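Local coordinates for gamma-glutamyl phosphate reductase (Saccharomyces cerevisiae, PDB 1VLU), which catalyses the NADPH-dependent reduction of L-gamma-glutamyl phosphate to glutamate semialdehyde and phosphate, the second step from glutamate towards proline, at the interface of chains A and B. Numbering follows the deposited sequence. Chains: chain A/B, Gamma-glutamyl phosphate reductase.

Contact 1 and contact 2 belong to one two-fold symmetric interface; in the copies given, the centres of their C-alpha atoms are about 44 Å apart. They share no residue, yet both join neighbouring parts of the C-terminal stretch, strand 431-439 in contact 2 and the loop at 443-445 in contact 1, to the 391-400 region of the partner. Contact 1 adds the end of helix 252-261, and contact 2 adds helix 377-386. In contact 2 chain A gives the C-terminal stretch and chain B receives it; in contact 1 the roles are exchanged. The pair thus looks like a reciprocal exchange of arms, probably holding a dimer together.

Contact 1: the interface of chains A and B. Residues chain A 261, 265, 397, 399-400; chain B 443-445.
The carboxylate of A:Asp261, at the C-terminal end of helix 252-261, meets the loop of chain B at B:Val443 and B:Ala444. Its OD2 accepts the backbone N of B:Ala444 at 2.9 Å, and the donor comes from above the carboxylate plane, 46° out of it. The same oxygen takes the hydroxyl OG of A:Ser397 at 2.6 Å through its anti lone pair, so two donors from different chains fix the group. A chi1 of -171° turns CG of A:Asp261 away from its own backbone N and towards the loop. An aspartate suits the place because one carboxylate oxygen can accept from the A:Ser397 hydroxyl and the B:Ala444 N-H together, its short side chain keeping the group near the helix end.

B:Val443 crosses the aspartate obliquely: its CB lies 3.4 Å from CG of A:Asp261, while the CG1 branch rests on the aspartate's CB. B:Ala444 sends its methyl among chain A groups, with CB 3.3 Å from the amide OD1 of A:Asn265 and 3.8 Å from CB of A:Arg399; a small residue fits where several side chains converge. The ring of A:Phe400 closes another side, its CZ 3.6 Å from the carbonyl O of B:Val443.

By holding the loop through its backbone, the patch pins the partner's arm to the aldehyde dehydrogenase catalytic domain, close in sequence to the loop bearing the family's nucleophilic cysteine, and probably steadies the dimer there.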
# COMPACT_ATOMS: atom_id res chain seq x y z
N ASP A 261 0.47 -22.27 22.66
CA ASP A 261 0.21 -22.73 21.30
C ASP A 261 0.62 -21.72 20.22
O ASP A 261 0.88 -22.10 19.08
CB ASP A 261 -1.26 -23.06 21.13
CG ASP A 261 -1.56 -23.73 19.81
OD1 ASP A 261 -1.26 -24.94 19.67
OD2 ASP A 261 -2.11 -23.05 18.91
N ASN A 265 3.98 -23.46 16.99
CA ASN A 265 3.33 -23.57 15.68
C ASN A 265 4.11 -22.90 14.54
O ASN A 265 3.94 -21.71 14.26
CB ASN A 265 1.89 -23.02 15.74
CG ASN A 265 0.87 -24.11 16.02
OD1 ASN A 265 0.21 -24.61 15.11
ND2 ASN A 265 0.74 -24.50 17.29
N SER A 397 -6.97 -20.34 19.80
CA SER A 397 -5.61 -19.95 19.39
C SER A 397 -5.53 -19.30 18.01
O SER A 397 -6.08 -19.83 17.05
CB SER A 397 -4.70 -21.17 19.41
OG SER A 397 -3.45 -20.84 18.84
N ARG A 399 -3.37 -19.34 15.81
CA ARG A 399 -2.71 -20.20 14.82
C ARG A 399 -3.70 -21.00 13.95
O ARG A 399 -3.29 -21.67 13.00
CB ARG A 399 -1.69 -21.14 15.50
CG ARG A 399 -0.66 -20.44 16.41
CD ARG A 399 0.26 -19.48 15.64
N PHE A 400 -4.99 -20.92 14.28
CA PHE A 400 -6.07 -21.44 13.44
C PHE A 400 -6.20 -20.69 12.10
O PHE A 400 -7.13 -20.96 11.32
CB PHE A 400 -7.40 -21.37 14.18
CG PHE A 400 -7.60 -22.45 15.21
CD1 PHE A 400 -7.22 -23.77 14.95
CD2 PHE A 400 -8.22 -22.17 16.42
CE1 PHE A 400 -7.43 -24.78 15.89
CE2 PHE A 400 -8.43 -23.16 17.37
CZ PHE A 400 -8.03 -24.47 17.11
N VAL B 443 -6.70 -25.24 20.77
CA VAL B 443 -5.39 -24.84 20.26
C VAL B 443 -5.04 -25.60 18.98
O VAL B 443 -5.60 -26.67 18.71
CB VAL B 443 -4.30 -25.01 21.35
CG1 VAL B 443 -4.46 -23.93 22.41
CG2 VAL B 443 -4.34 -26.44 21.97
N ALA B 444 -4.12 -25.05 18.19
CA ALA B 444 -3.80 -25.61 16.88
C ALA B 444 -3.22 -27.04 16.92
O ALA B 444 -2.97 -27.64 15.88
CB ALA B 444 -2.89 -24.67 16.09
N SER B 445 -3.03 -27.56 18.13
CA SER B 445 -2.62 -28.96 18.30
C SER B 445 -3.79 -29.86 18.73
O SER B 445 -4.01 -30.12 19.92
CB SER B 445 -1.42 -29.08 19.26
OG SER B 445 -1.60 -28.33 20.45

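Contact 2: the interface of chains A and B. Residues chain A 434, 436-438; chain B 381, 384, 392, 394.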
# COMPACT_ATOMS: atom_id res chain seq x y z
N GLN A 434 7.57 -11.19 -14.05
CA GLN A 434 6.84 -10.46 -15.06
C GLN A 434 6.31 -11.50 -16.02
O GLN A 434 7.03 -12.43 -16.37
CB GLN A 434 7.80 -9.53 -15.78
CG GLN A 434 7.15 -8.53 -16.69
CD GLN A 434 8.16 -7.75 -17.49
OE1 GLN A 434 8.94 -8.33 -18.29
NE2 GLN A 434 8.16 -6.43 -17.30
N GLN A 436 4.93 -12.26 -19.84
CA GLN A 436 5.08 -11.77 -21.19
C GLN A 436 4.30 -12.67 -22.07
O GLN A 436 4.48 -13.88 -22.00
CB GLN A 436 6.53 -11.87 -21.65
CG GLN A 436 7.50 -11.17 -20.74
CD GLN A 436 8.89 -11.09 -21.36
OE1 GLN A 436 9.15 -11.65 -22.44
NE2 GLN A 436 9.79 -10.40 -20.68
N ILE A 437 3.41 -12.10 -22.88
CA ILE A 437 2.68 -12.85 -23.89
C ILE A 437 3.16 -12.35 -25.24
O ILE A 437 3.23 -11.13 -25.49
CB ILE A 437 1.14 -12.73 -23.72
CG1 ILE A 437 0.74 -13.29 -22.34
CG2 ILE A 437 0.44 -13.43 -24.86
CD1 ILE A 437 -0.75 -13.67 -22.14
N ARG A 438 3.53 -13.29 -26.08
CA ARG A 438 4.10 -13.00 -27.37
C ARG A 438 3.26 -13.74 -28.35
O ARG A 438 3.35 -14.96 -28.44
CB ARG A 438 5.55 -13.47 -27.44
CG ARG A 438 6.45 -12.84 -26.39
CD ARG A 438 7.83 -13.46 -26.48
NE ARG A 438 8.78 -12.86 -25.56
CZ ARG A 438 9.91 -12.27 -25.94
NH1 ARG A 438 10.26 -12.22 -27.22
NH2 ARG A 438 10.71 -11.74 -25.02
N GLU B 381 11.73 -6.05 -27.63
CA GLU B 381 12.55 -6.55 -26.53
C GLU B 381 12.95 -5.43 -25.57
O GLU B 381 12.99 -5.62 -24.36
CB GLU B 381 13.81 -7.27 -27.06
CG GLU B 381 13.54 -8.58 -27.87
CD GLU B 381 12.89 -9.73 -27.06
OE1 GLU B 381 12.74 -9.65 -25.82
OE2 GLU B 381 12.54 -10.76 -27.69
N MSE B 384 9.79 -4.60 -23.54
CA MSE B 384 9.53 -5.61 -22.51
C MSE B 384 10.55 -5.60 -21.37
O MSE B 384 10.18 -5.81 -20.22
CB MSE B 384 9.37 -6.99 -23.13
CG MSE B 384 8.09 -7.09 -23.99
SE MSE B 384 7.81 -8.88 -24.74
CE MSE B 384 9.38 -8.91 -26.03
N VAL B 392 3.25 -7.92 -19.82
CA VAL B 392 3.51 -7.18 -21.05
C VAL B 392 3.27 -8.06 -22.29
O VAL B 392 3.64 -9.23 -22.31
CB VAL B 392 4.91 -6.54 -21.01
CG1 VAL B 392 5.96 -7.56 -20.68
CG2 VAL B 392 5.20 -5.80 -22.32
N TRP B 394 3.32 -8.55 -26.56
CA TRP B 394 3.89 -8.17 -27.85
C TRP B 394 3.09 -8.81 -28.97
O TRP B 394 3.13 -10.03 -29.15
CB TRP B 394 5.37 -8.56 -27.93
CG TRP B 394 5.97 -8.34 -29.29
CD1 TRP B 394 5.57 -7.44 -30.23
CD2 TRP B 394 7.10 -9.02 -29.84
NE1 TRP B 394 6.36 -7.53 -31.34
CE2 TRP B 394 7.31 -8.49 -31.13
CE3 TRP B 394 7.95 -10.03 -29.37
CZ2 TRP B 394 8.34 -8.93 -31.97
CZ3 TRP B 394 8.99 -10.46 -30.20
CH2 TRP B 394 9.17 -9.91 -31.48
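The methyl CE of B:Met384, modelled as selenomethionine, lies over one face of the A:Arg438 guanidinium, 3.4 Å from CZ and shifted towards the rim, beside a beta-sheet continued across two subunits, a feature typical of the aldehyde dehydrogenase family. A bend at chi3 (-68°) brings this flexible, unbranched side chain round, its methyl lying on the flat cation. Nearby, CG1 of B:Val392 touches the aliphatic CG of A:Gln436, the two side chains lying side by side and pointing the same way, and also packs on CD of A:Gln434.

In the backbones behind these side chains, strand 431-439 of chain A pairs in parallel with strand 391-393 of chain B, A:Gln436 opposite B:Val392, and carries on with A:Arg438 opposite B:Trp394. The backbone N of A:Ile437 donates to O of B:Val392 at 2.9 Å, and its own O accepts N of B:Trp394 at 2.8 Å.

Towards the rim, A:Arg438 stretches out from CG to NE and grips B:Glu381 end-on; the long arginine offers N-H groups to both carboxylate oxygens of the glutamate and a flat face to the methyl. NH1 reaches OE2 at 2.8 Å in a salt bridge and NH2 reaches OE1 at 3.0 Å, both on the syn side, NH1 clearly tilted out of the carboxylate plane, in keeping with the 37° between the two planes. The six-membered ring of B:Trp394 comes beside the cation, with CZ3 3.7 Å from NH1 of A:Arg438. Replacing A:Arg438 with a leucine would probably leave the B:Glu381 carboxylate without its paired cation and the B:Met384 methyl without its flat face.

A:Gln436 positions the arginine: OE1 accepts NH2 at 3.0 Å, in the carbonyl plane. A glutamine suits because its NE2 also donates, to OE1 of A:Gln434.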